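Local coordinates for protein enoyl-CoA hydratase carB homologue (Streptomyces cattleya, PDB 5O34) that probably catalyses a carboxymethylproline synthase-like step in the biosynthesis of the carbapenem antibiotic thienamycin, as a trimeric member of the crotonase (enoyl-CoA hydratase) superfamily, at residues A[86-91]-A[247-252]; A[188-193]-A[197-202]; A[207-210]-A[216-219]; A[210-215]-A[221-226]. One frame throughout, in Å; residues are numbered along the deposited sequence.

Interactions 2, 3 and 4 lie close together in the second half of the chain, whereas interaction 1 stands apart, its centre 27 to 30 Å from theirs. Interaction 2 is a buried, apolar meeting of two consecutive helices. Interaction 3, also buried, adds a polar bond between an indole and a carboxylate, and its L219 packs against L190 and M202 of interaction 2. Interaction 4 shares P210 and helix 211-217 with interaction 3, but turns another face of that helix to strand 222-224 and is partly buried. Interaction 1, partly buried too, joins 86-91 to 247-252 through long polar side chains, and closes a loop of chain that contains the other three.

Interaction 1: residues A[86-91]-A[247-252]; sequences ADEKVR and AVQSTR
Q249 reaches from helix 245-249 toward the turn at 87-90, and its amide is what meets E88 and R91. The loop between helix 71-86 and strand 92-96 is thus joined to the short helix that precedes helix 252-273. CG of Q249 lies beside the backbone N (chi1 -66°) and the chain runs on extended, which carries the amide roughly half-way towards the turn. Its nearest partner is the carboxylate of E88: OE1 of E88 lies 3.7 Å from NE2 of Q249, too far for a hydrogen bond, with the two flat groups steeply inclined. E88, a long acid at an exposed position, starts off to one side and comes round through a bend at chi2 (47°). On the other branch of the amide, OE1 of Q249 sits 4.2 Å from CG of R91, which offers its aliphatic stem here while its NE is bonded to the carbonyl of S241. That amide oxygen also lies 4.2 Å from O of V90 and 4.1 Å from OE1 of E88, oxygens that offer it no proton, and V90 O is instead bonded to K140 NZ. The turn is type I, and D87 OD1 takes the backbone N of K89 in an Asx turn. Only NE2 is therefore favourably placed, and its pairing with the acid is probably no more than a weak, long-range electrostatic attraction, with the firmer polar bonds made to residues around it.

Interaction 2: residues A[188-193]-A[197-202]; sequences FMLEAA and TVMQRM
L190 and M199 bring their helices to within 5.0 Å, CA to CA, and their contact is apolar. CB of L190 lies 3.7 Å from CG of M199, so the stems of the two side chains meet close to the backbone. The branched end of L190 serves a second methionine: CD2 is 3.8 Å from SD of M202, CD1 is about as near, and the two side chains cross at roughly a right angle. Leucine suits this place because its fork can straddle the sulfur; methionine suits the other helix because its unbranched chain can bend to fit. M199 bends at chi2 (-91°) and again at chi3, which brings CE to E191. There a polar side-chain atom comes in, as OE2 of E191 approaches CE of M199 at 3.8 Å, a van der Waals touch and not a bond; the other oxygen of E191 forms a weak, long ion pair with R196. The axes of the two segments pass 8.0 Å apart at 141°, as in an antiparallel helical hairpin. Beyond it, L190 and M202 both pack on L219, M202 also reaches W209 on strand 209-210, M189 turns to helix 252-273, and M199 touches V255 of the third subunit.

Interaction 3: residues A[207-210]-A[216-219]; sequences DEWP and ADGL
W209 gives its indole N-H to D217, the single hydrogen bond across this contact: NE1 of W209 to OD2 of D217 is 2.8 Å, with a nearly straight N-H...O angle of 165°. The acceptor lies within 4° of the ring plane and uses its anti lone pair, away from the other carboxylate oxygen. The bond thus helps to fix the rotation of the ring and satisfies a polar N-H that would otherwise be costly in a buried indole. Here the packing is tight. Beside NE1, on the five-membered ring, CD1 of W209 has CD1 of L219 3.7 Å away, approaching obliquely; L219 also packs on L172 and A194. CG of D217 stands beside its backbone N, which turns the carboxylate toward the ring, and OD2 also has a weak, long ion pair with R201. R213 makes a cation-pi contact with the indole. The looser side belongs to the ends of the two segments: A216 is exposed, and E208 turns elsewhere, to R171 in a salt bridge. At 218, glycine suits the positive phi of 93°, backbone angles that crowd a CB against the preceding carbonyl O. G218 closes helix 211-217 in a Schellman motif, and W209, just before the P210 N-cap, is tied to D217 in the last turn of that helix.

Interaction 4: residues A[210-215]-A[221-226]; sequences PAERAL and HETVAS
T223 stands against one face of helix 211-217, between A211, E212 and L215, and its two branches do different work. With OG1 placed between the backbone N and the carbonyl carbon (chi1 58°), CG2 is sent to the helix, where it lies 3.5 Å from O of A211 and 3.8 Å from CB of L215. OG1 meets CD2 of L215 at 3.5 Å, and OE2 of E212 is 3.7 Å from it, too long to count as a bond. Threonine suits the spot: small, branched, and able to offer a methyl to the helix, with the hydroxyl beside L215 and E212. L215 crosses it at a slant. Its CG is anti to the backbone N (chi1 174°), and the two methyls separate, CD2 going to T223 and CD1 to the carbonyl O of H221 at 3.6 Å, an oxygen hydrogen-bonded to R201 NH1 of the second subunit. E212 starts away from the strand but bends at chi2, and its side chain crosses that of T223 at about a right angle; its OE2 also lies near the like charge of E168. The axes of helix 211-215 and strand 222-224 pass 8.4 Å apart and run nearly antiparallel, at 159°. Strand 222-224, outermost in the main sheet within this chain, is bonded to 163-167; E222 forms a salt bridge with R232 and a hydrogen bond with Y163 OH, and H221 bonds to Q200 of the second subunit. While T223 packs on one side of helix 211-217, P210 and A214 touch strand 171-173.

Interaction 1: residues A[86-91]-A[247-252]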
loop_
_atom_site.group_PDB
_atom_site.type_symbol
_atom_site.label_atom_id
_atom_site.label_comp_id
_atom_site.label_asym_id
_atom_site.label_seq_id
_atom_site.Cartn_x
_atom_site.Cartn_y
_atom_site.Cartn_z
ATOM N N ALA A 86 -2.764 -25.223 17.051
ATOM C CA ALA A 86 -2.589 -25.922 18.325
ATOM C C ALA A 86 -1.489 -26.997 18.272
ATOM O O ALA A 86 -0.724 -27.115 19.227
ATOM C CB ALA A 86 -3.909 -26.529 18.777
ATOM N N ASP A 87 -1.405 -27.765 17.163
ATOM C CA ASP A 87 -0.419 -28.838 16.975
ATOM C C ASP A 87 1.006 -28.296 16.791
ATOM O O ASP A 87 1.315 -27.721 15.745
ATOM C CB ASP A 87 -0.833 -29.747 15.797
ATOM C CG ASP A 87 -0.066 -31.058 15.632
ATOM O OD1 ASP A 87 1.048 -31.180 16.198
ATOM O OD2 ASP A 87 -0.565 -31.950 14.906
ATOM N N GLU A 88 1.890 -28.531 17.789
ATOM C CA GLU A 88 3.274 -28.054 17.741
ATOM C C GLU A 88 4.159 -28.836 16.740
ATOM O O GLU A 88 5.247 -28.363 16.390
ATOM C CB GLU A 88 3.906 -27.973 19.149
ATOM C CG GLU A 88 5.214 -27.177 19.255
ATOM C CD GLU A 88 5.365 -25.797 18.613
ATOM O OE1 GLU A 88 4.564 -25.425 17.723
ATOM O OE2 GLU A 88 6.341 -25.102 18.976
ATOM N N LYS A 89 3.668 -29.969 16.210
ATOM C CA LYS A 89 4.408 -30.715 15.188
ATOM C C LYS A 89 4.280 -30.041 13.795
ATOM O O LYS A 89 5.065 -30.344 12.897
ATOM C CB LYS A 89 3.995 -32.195 15.164
ATOM C CG LYS A 89 4.464 -32.960 16.399
ATOM C CD LYS A 89 4.027 -34.413 16.376
ATOM C CE LYS A 89 4.541 -35.161 17.584
ATOM N NZ LYS A 89 4.011 -36.548 17.647
ATOM N N VAL A 90 3.322 -29.091 13.650
ATOM C CA VAL A 90 3.055 -28.314 12.434
ATOM C C VAL A 90 3.805 -26.970 12.505
ATOM O O VAL A 90 3.689 -26.248 13.502
ATOM C CB VAL A 90 1.523 -28.113 12.216
ATOM C CG1 VAL A 90 1.231 -27.209 11.017
ATOM C CG2 VAL A 90 0.805 -29.450 12.064
ATOM N N ARG A 91 4.576 -26.649 11.455
ATOM C CA ARG A 91 5.326 -25.394 11.366
ATOM C C ARG A 91 4.916 -24.549 10.153
ATOM O O ARG A 91 5.093 -23.330 10.176
ATOM C CB ARG A 91 6.838 -25.625 11.433
ATOM C CG ARG A 91 7.324 -25.763 12.878
ATOM C CD ARG A 91 8.818 -26.047 13.028
ATOM N NE ARG A 91 9.274 -27.192 12.237
ATOM C CZ ARG A 91 9.043 -28.469 12.529
ATOM N NH1 ARG A 91 8.325 -28.796 13.599
ATOM N NH2 ARG A 91 9.509 -29.429 11.745
ATOM N N ALA A 247 10.766 -17.935 16.222
ATOM C CA ALA A 247 11.067 -16.770 15.384
ATOM C C ALA A 247 9.915 -16.406 14.427
ATOM O O ALA A 247 9.507 -15.247 14.371
ATOM C CB ALA A 247 12.338 -17.025 14.589
ATOM N N VAL A 248 9.398 -17.403 13.699
ATOM C CA VAL A 248 8.321 -17.262 12.723
ATOM C C VAL A 248 6.969 -17.017 13.418
ATOM O O VAL A 248 6.216 -16.130 13.009
ATOM C CB VAL A 248 8.286 -18.503 11.772
ATOM C CG1 VAL A 248 7.051 -18.507 10.898
ATOM C CG2 VAL A 248 9.538 -18.583 10.900
ATOM N N GLN A 249 6.678 -17.803 14.466
ATOM C CA GLN A 249 5.416 -17.789 15.205
ATOM C C GLN A 249 5.247 -16.597 16.157
ATOM O O GLN A 249 4.116 -16.311 16.539
ATOM C CB GLN A 249 5.197 -19.125 15.923
ATOM C CG GLN A 249 4.992 -20.282 14.923
ATOM C CD GLN A 249 5.037 -21.683 15.496
ATOM O OE1 GLN A 249 5.331 -22.649 14.787
ATOM N NE2 GLN A 249 4.689 -21.846 16.762
ATOM N N SER A 250 6.335 -15.884 16.504
ATOM C CA SER A 250 6.257 -14.672 17.331
ATOM C C SER A 250 6.135 -13.437 16.415
ATOM O O SER A 250 5.974 -12.323 16.916
ATOM C CB SER A 250 7.498 -14.523 18.210
ATOM O OG SER A 250 7.665 -15.610 19.104
ATOM N N THR A 251 6.241 -13.635 15.082
ATOM C CA THR A 251 6.196 -12.574 14.066
ATOM C C THR A 251 4.865 -12.552 13.302
ATOM O O THR A 251 4.206 -11.515 13.267
ATOM C CB THR A 251 7.427 -12.672 13.126
ATOM O OG1 THR A 251 8.628 -12.591 13.897
ATOM C CG2 THR A 251 7.448 -11.579 12.069
ATOM N N ARG A 252 4.493 -13.691 12.682
ATOM C CA ARG A 252 3.290 -13.879 11.867
ATOM C C ARG A 252 2.008 -13.271 12.492
ATOM O O ARG A 252 1.350 -12.476 11.808
ATOM C CB ARG A 252 3.105 -15.370 11.516
ATOM C CG ARG A 252 2.380 -15.632 10.201
ATOM C CD ARG A 252 0.926 -15.964 10.422
ATOM N NE ARG A 252 0.222 -16.150 9.158
ATOM C CZ ARG A 252 -1.089 -16.323 9.043
ATOM N NH1 ARG A 252 -1.862 -16.346 10.122
ATOM N NH2 ARG A 252 -1.639 -16.477 7.848
#

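Interaction 2: residues A[188-193]-A[197-202]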
loop_
_atom_site.group_PDB
_atom_site.type_symbol
_atom_site.label_atom_id
_atom_site.label_comp_id
_atom_site.label_asym_id
_atom_site.label_seq_id
_atom_site.Cartn_x
_atom_site.Cartn_y
_atom_site.Cartn_z
ATOM N N PHE A 188 -11.436 -4.297 0.889
ATOM C CA PHE A 188 -10.441 -4.222 1.964
ATOM C C PHE A 188 -9.202 -5.102 1.707
ATOM O O PHE A 188 -8.068 -4.622 1.820
ATOM C CB PHE A 188 -11.065 -4.554 3.331
ATOM C CG PHE A 188 -10.038 -4.537 4.437
ATOM C CD1 PHE A 188 -9.618 -3.336 4.998
ATOM C CD2 PHE A 188 -9.439 -5.715 4.870
ATOM C CE1 PHE A 188 -8.622 -3.313 5.970
ATOM C CE2 PHE A 188 -8.446 -5.689 5.846
ATOM C CZ PHE A 188 -8.033 -4.486 6.376
ATOM N N MET A 189 -9.423 -6.385 1.385
ATOM C CA MET A 189 -8.367 -7.376 1.183
ATOM C C MET A 189 -7.468 -7.099 -0.026
ATOM O O MET A 189 -6.259 -7.332 0.063
ATOM C CB MET A 189 -8.951 -8.797 1.128
ATOM C CG MET A 189 -9.097 -9.434 2.505
ATOM S SD MET A 189 -10.001 -11.014 2.564
ATOM C CE MET A 189 -11.554 -10.431 2.639
ATOM N N LEU A 190 -8.041 -6.602 -1.143
ATOM C CA LEU A 190 -7.261 -6.299 -2.348
ATOM C C LEU A 190 -6.375 -5.066 -2.148
ATOM O O LEU A 190 -5.294 -4.964 -2.742
ATOM C CB LEU A 190 -8.175 -6.080 -3.554
ATOM C CG LEU A 190 -8.816 -7.283 -4.233
ATOM C CD1 LEU A 190 -9.732 -6.804 -5.331
ATOM C CD2 LEU A 190 -7.769 -8.205 -4.836
ATOM N N GLU A 191 -6.850 -4.127 -1.318
ATOM C CA GLU A 191 -6.128 -2.905 -0.979
ATOM C C GLU A 191 -4.878 -3.286 -0.188
ATOM O O GLU A 191 -3.781 -2.865 -0.553
ATOM C CB GLU A 191 -7.027 -1.955 -0.184
ATOM C CG GLU A 191 -6.364 -0.628 0.145
ATOM C CD GLU A 191 -7.295 0.566 0.231
ATOM O OE1 GLU A 191 -6.803 1.698 0.027
ATOM O OE2 GLU A 191 -8.506 0.381 0.497
ATOM N N ALA A 192 -5.041 -4.143 0.833
ATOM C CA ALA A 192 -3.964 -4.631 1.696
ATOM C C ALA A 192 -2.868 -5.394 0.954
ATOM O O ALA A 192 -1.690 -5.165 1.224
ATOM C CB ALA A 192 -4.540 -5.470 2.822
ATOM N N ALA A 193 -3.239 -6.225 -0.031
ATOM C CA ALA A 193 -2.294 -7.046 -0.795
ATOM C C ALA A 193 -1.668 -6.385 -2.020
ATOM O O ALA A 193 -0.460 -6.531 -2.250
ATOM C CB ALA A 193 -2.961 -8.347 -1.206
ATOM N N THR A 197 -5.157 1.250 -6.073
ATOM C CA THR A 197 -5.289 1.353 -7.531
ATOM C C THR A 197 -5.701 0.008 -8.157
ATOM O O THR A 197 -6.685 -0.035 -8.905
ATOM C CB THR A 197 -3.978 1.912 -8.116
ATOM O OG1 THR A 197 -3.730 3.171 -7.516
ATOM C CG2 THR A 197 -4.013 2.078 -9.622
ATOM N N VAL A 198 -4.963 -1.083 -7.833
ATOM C CA VAL A 198 -5.255 -2.428 -8.329
ATOM C C VAL A 198 -6.611 -2.884 -7.806
ATOM O O VAL A 198 -7.423 -3.375 -8.587
ATOM C CB VAL A 198 -4.108 -3.439 -8.069
ATOM C CG1 VAL A 198 -4.524 -4.866 -8.436
ATOM C CG2 VAL A 198 -2.863 -3.039 -8.863
ATOM N N MET A 199 -6.893 -2.636 -6.523
ATOM C CA MET A 199 -8.187 -2.958 -5.932
ATOM C C MET A 199 -9.324 -2.329 -6.767
ATOM O O MET A 199 -10.247 -3.034 -7.194
ATOM C CB MET A 199 -8.235 -2.453 -4.482
ATOM C CG MET A 199 -9.568 -2.710 -3.776
ATOM S SD MET A 199 -10.787 -1.374 -3.919
ATOM C CE MET A 199 -9.960 -0.031 -2.976
ATOM N N GLN A 200 -9.225 -1.005 -7.011
ATOM C CA GLN A 200 -10.210 -0.202 -7.745
ATOM C C GLN A 200 -10.369 -0.653 -9.175
ATOM O O GLN A 200 -11.494 -0.728 -9.662
ATOM C CB GLN A 200 -9.851 1.272 -7.676
ATOM C CG GLN A 200 -10.177 1.894 -6.321
ATOM C CD GLN A 200 -9.461 3.202 -6.058
ATOM O OE1 GLN A 200 -8.403 3.519 -6.625
ATOM N NE2 GLN A 200 -9.989 3.969 -5.139
ATOM N N ARG A 201 -9.256 -1.001 -9.832
ATOM C CA ARG A 201 -9.270 -1.505 -11.202
ATOM C C ARG A 201 -10.033 -2.847 -11.235
ATOM O O ARG A 201 -10.901 -3.030 -12.086
ATOM C CB ARG A 201 -7.839 -1.694 -11.725
ATOM C CG ARG A 201 -7.092 -0.415 -12.073
ATOM C CD ARG A 201 -5.650 -0.705 -12.470
ATOM N NE ARG A 201 -5.568 -1.598 -13.636
ATOM C CZ ARG A 201 -4.570 -2.449 -13.874
ATOM N NH1 ARG A 201 -3.544 -2.535 -13.035
ATOM N NH2 ARG A 201 -4.595 -3.225 -14.952
ATOM N N MET A 202 -9.761 -3.742 -10.267
ATOM C CA MET A 202 -10.401 -5.055 -10.169
ATOM C C MET A 202 -11.898 -5.002 -9.892
ATOM O O MET A 202 -12.654 -5.666 -10.597
ATOM C CB MET A 202 -9.697 -5.941 -9.144
ATOM C CG MET A 202 -8.404 -6.493 -9.638
ATOM S SD MET A 202 -7.791 -7.794 -8.569
ATOM C CE MET A 202 -8.590 -9.255 -9.323
#

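Interaction 3: residues A[207-210]-A[216-219]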
loop_
_atom_site.group_PDB
_atom_site.type_symbol
_atom_site.label_atom_id
_atom_site.label_comp_id
_atom_site.label_asym_id
_atom_site.label_seq_id
_atom_site.Cartn_x
_atom_site.Cartn_y
_atom_site.Cartn_z
ATOM N N ASP A 207 -12.566 -7.451 -14.566
ATOM C CA ASP A 207 -11.649 -8.135 -15.470
ATOM C C ASP A 207 -10.847 -9.174 -14.716
ATOM O O ASP A 207 -10.668 -9.077 -13.496
ATOM C CB ASP A 207 -10.675 -7.129 -16.118
ATOM C CG ASP A 207 -11.256 -6.238 -17.209
ATOM O OD1 ASP A 207 -12.483 -6.349 -17.493
ATOM O OD2 ASP A 207 -10.485 -5.431 -17.788
ATOM N N GLU A 208 -10.347 -10.160 -15.458
ATOM C CA GLU A 208 -9.536 -11.241 -14.927
ATOM C C GLU A 208 -8.089 -10.805 -14.915
ATOM O O GLU A 208 -7.649 -10.065 -15.795
ATOM C CB GLU A 208 -9.720 -12.526 -15.751
ATOM C CG GLU A 208 -11.169 -13.001 -15.815
ATOM C CD GLU A 208 -11.459 -14.288 -16.579
ATOM O OE1 GLU A 208 -10.547 -14.803 -17.266
ATOM O OE2 GLU A 208 -12.612 -14.772 -16.508
ATOM N N TRP A 209 -7.362 -11.236 -13.896
ATOM C CA TRP A 209 -5.964 -10.929 -13.731
ATOM C C TRP A 209 -5.147 -12.173 -14.017
ATOM O O TRP A 209 -5.017 -13.024 -13.134
ATOM C CB TRP A 209 -5.691 -10.374 -12.325
ATOM C CG TRP A 209 -5.395 -8.907 -12.299
ATOM C CD1 TRP A 209 -4.211 -8.324 -11.980
ATOM C CD2 TRP A 209 -6.303 -7.838 -12.598
ATOM N NE1 TRP A 209 -4.308 -6.961 -12.097
ATOM C CE2 TRP A 209 -5.589 -6.631 -12.449
ATOM C CE3 TRP A 209 -7.659 -7.779 -12.962
ATOM C CZ2 TRP A 209 -6.180 -5.379 -12.652
ATOM C CZ3 TRP A 209 -8.240 -6.536 -13.174
ATOM C CH2 TRP A 209 -7.505 -5.355 -13.009
ATOM N N PRO A 210 -4.593 -12.299 -15.249
ATOM C CA PRO A 210 -3.714 -13.450 -15.538
ATOM C C PRO A 210 -2.485 -13.449 -14.633
ATOM O O PRO A 210 -2.130 -12.415 -14.054
ATOM C CB PRO A 210 -3.342 -13.287 -17.022
ATOM C CG PRO A 210 -3.751 -11.924 -17.403
ATOM C CD PRO A 210 -4.694 -11.364 -16.393
ATOM N N ALA A 216 2.953 -9.002 -10.961
ATOM C CA ALA A 216 3.443 -7.622 -11.064
ATOM C C ALA A 216 2.736 -6.705 -10.048
ATOM O O ALA A 216 3.399 -5.935 -9.345
ATOM C CB ALA A 216 3.238 -7.100 -12.482
ATOM N N ASP A 217 1.402 -6.872 -9.917
ATOM C CA ASP A 217 0.530 -6.084 -9.048
ATOM C C ASP A 217 0.534 -6.483 -7.558
ATOM O O ASP A 217 0.041 -5.708 -6.741
ATOM C CB ASP A 217 -0.896 -6.070 -9.620
ATOM C CG ASP A 217 -0.999 -5.314 -10.950
ATOM O OD1 ASP A 217 -0.121 -4.467 -11.226
ATOM O OD2 ASP A 217 -1.976 -5.543 -11.697
ATOM N N GLY A 218 1.144 -7.614 -7.204
ATOM C CA GLY A 218 1.224 -8.070 -5.813
ATOM C C GLY A 218 0.118 -9.011 -5.365
ATOM O O GLY A 218 -0.016 -9.287 -4.177
ATOM N N LEU A 219 -0.679 -9.522 -6.295
ATOM C CA LEU A 219 -1.745 -10.473 -5.991
ATOM C C LEU A 219 -1.208 -11.899 -5.845
ATOM O O LEU A 219 -1.822 -12.727 -5.170
ATOM C CB LEU A 219 -2.843 -10.384 -7.037
ATOM C CG LEU A 219 -3.587 -9.052 -7.089
ATOM C CD1 LEU A 219 -4.400 -8.951 -8.345
ATOM C CD2 LEU A 219 -4.456 -8.867 -5.871
#

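Interaction 4: residues A[210-215]-A[221-226]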
loop_
_atom_site.group_PDB
_atom_site.type_symbol
_atom_site.label_atom_id
_atom_site.label_comp_id
_atom_site.label_asym_id
_atom_site.label_seq_id
_atom_site.Cartn_x
_atom_site.Cartn_y
_atom_site.Cartn_z
ATOM N N PRO A 210 -4.593 -12.299 -15.249
ATOM C CA PRO A 210 -3.714 -13.450 -15.538
ATOM C C PRO A 210 -2.485 -13.449 -14.633
ATOM O O PRO A 210 -2.130 -12.415 -14.054
ATOM C CB PRO A 210 -3.342 -13.287 -17.022
ATOM C CG PRO A 210 -3.751 -11.924 -17.403
ATOM C CD PRO A 210 -4.694 -11.364 -16.393
ATOM N N ALA A 211 -1.873 -14.640 -14.479
ATOM C CA ALA A 211 -0.763 -14.919 -13.559
ATOM C C ALA A 211 0.379 -13.893 -13.549
ATOM O O ALA A 211 0.789 -13.478 -12.456
ATOM C CB ALA A 211 -0.211 -16.313 -13.808
ATOM N N GLU A 212 0.863 -13.471 -14.741
ATOM C CA GLU A 212 1.994 -12.529 -14.942
ATOM C C GLU A 212 1.685 -11.114 -14.462
ATOM O O GLU A 212 2.493 -10.508 -13.751
ATOM C CB GLU A 212 2.479 -12.554 -16.414
ATOM C CG GLU A 212 3.178 -13.854 -16.821
ATOM C CD GLU A 212 4.210 -14.420 -15.854
ATOM O OE1 GLU A 212 5.144 -13.678 -15.465
ATOM O OE2 GLU A 212 4.088 -15.614 -15.490
ATOM N N ARG A 213 0.466 -10.651 -14.768
ATOM C CA ARG A 213 -0.123 -9.394 -14.321
ATOM C C ARG A 213 -0.379 -9.437 -12.784
ATOM O O ARG A 213 -0.046 -8.467 -12.084
ATOM C CB ARG A 213 -1.430 -9.157 -15.075
ATOM C CG ARG A 213 -2.143 -7.899 -14.638
ATOM C CD ARG A 213 -2.704 -7.127 -15.778
ATOM N NE ARG A 213 -4.149 -6.983 -15.615
ATOM C CZ ARG A 213 -5.031 -7.202 -16.589
ATOM N NH1 ARG A 213 -4.622 -7.561 -17.803
ATOM N NH2 ARG A 213 -6.331 -7.057 -16.356
ATOM N N ALA A 214 -0.964 -10.558 -12.264
ATOM C CA ALA A 214 -1.216 -10.740 -10.819
ATOM C C ALA A 214 0.053 -10.677 -9.982
ATOM O O ALA A 214 0.048 -10.089 -8.896
ATOM C CB ALA A 214 -1.954 -12.042 -10.557
ATOM N N LEU A 215 1.153 -11.192 -10.542
ATOM C CA LEU A 215 2.471 -11.173 -9.919
ATOM C C LEU A 215 3.045 -9.754 -9.847
ATOM O O LEU A 215 3.558 -9.357 -8.790
ATOM C CB LEU A 215 3.436 -12.129 -10.654
ATOM C CG LEU A 215 4.914 -12.116 -10.217
ATOM C CD1 LEU A 215 5.099 -12.634 -8.785
ATOM C CD2 LEU A 215 5.760 -12.891 -11.189
ATOM N N HIS A 221 2.667 -13.851 -4.978
ATOM C CA HIS A 221 4.015 -13.625 -4.461
ATOM C C HIS A 221 5.003 -14.241 -5.439
ATOM O O HIS A 221 6.151 -13.809 -5.524
ATOM C CB HIS A 221 4.183 -14.282 -3.083
ATOM C CG HIS A 221 3.410 -13.614 -1.988
ATOM N ND1 HIS A 221 2.021 -13.591 -1.985
ATOM C CD2 HIS A 221 3.856 -12.984 -0.879
ATOM C CE1 HIS A 221 1.673 -12.937 -0.891
ATOM N NE2 HIS A 221 2.741 -12.558 -0.192
ATOM N N GLU A 222 4.553 -15.280 -6.163
ATOM C CA GLU A 222 5.384 -16.026 -7.093
ATOM C C GLU A 222 4.528 -16.776 -8.099
ATOM O O GLU A 222 3.393 -17.160 -7.801
ATOM C CB GLU A 222 6.283 -17.004 -6.310
ATOM C CG GLU A 222 7.302 -17.777 -7.142
ATOM C CD GLU A 222 8.080 -18.852 -6.403
ATOM O OE1 GLU A 222 8.197 -18.767 -5.160
ATOM O OE2 GLU A 222 8.614 -19.760 -7.078
ATOM N N THR A 223 5.093 -16.971 -9.299
ATOM C CA THR A 223 4.520 -17.743 -10.397
ATOM C C THR A 223 5.463 -18.910 -10.730
ATOM O O THR A 223 6.682 -18.794 -10.574
ATOM C CB THR A 223 4.263 -16.888 -11.656
ATOM O OG1 THR A 223 5.486 -16.294 -12.101
ATOM C CG2 THR A 223 3.185 -15.840 -11.449
ATOM N N VAL A 224 4.882 -20.024 -11.191
ATOM C CA VAL A 224 5.577 -21.237 -11.649
ATOM C C VAL A 224 4.765 -21.870 -12.767
ATOM O O VAL A 224 3.575 -21.575 -12.912
ATOM C CB VAL A 224 5.840 -22.294 -10.535
ATOM C CG1 VAL A 224 7.008 -21.905 -9.637
ATOM C CG2 VAL A 224 4.585 -22.605 -9.729
ATOM N N ALA A 225 5.393 -22.774 -13.526
ATOM C CA ALA A 225 4.717 -23.547 -14.567
ATOM C C ALA A 225 3.820 -24.562 -13.849
ATOM O O ALA A 225 4.229 -25.095 -12.811
ATOM C CB ALA A 225 5.751 -24.279 -15.408
ATOM N N SER A 226 2.607 -24.816 -14.382
ATOM C CA SER A 226 1.644 -25.773 -13.811
ATOM C C SER A 226 2.270 -27.118 -13.329
ATOM O O SER A 226 1.977 -27.494 -12.193
ATOM C CB SER A 226 0.485 -26.034 -14.772
ATOM O OG SER A 226 -0.079 -24.835 -15.280
#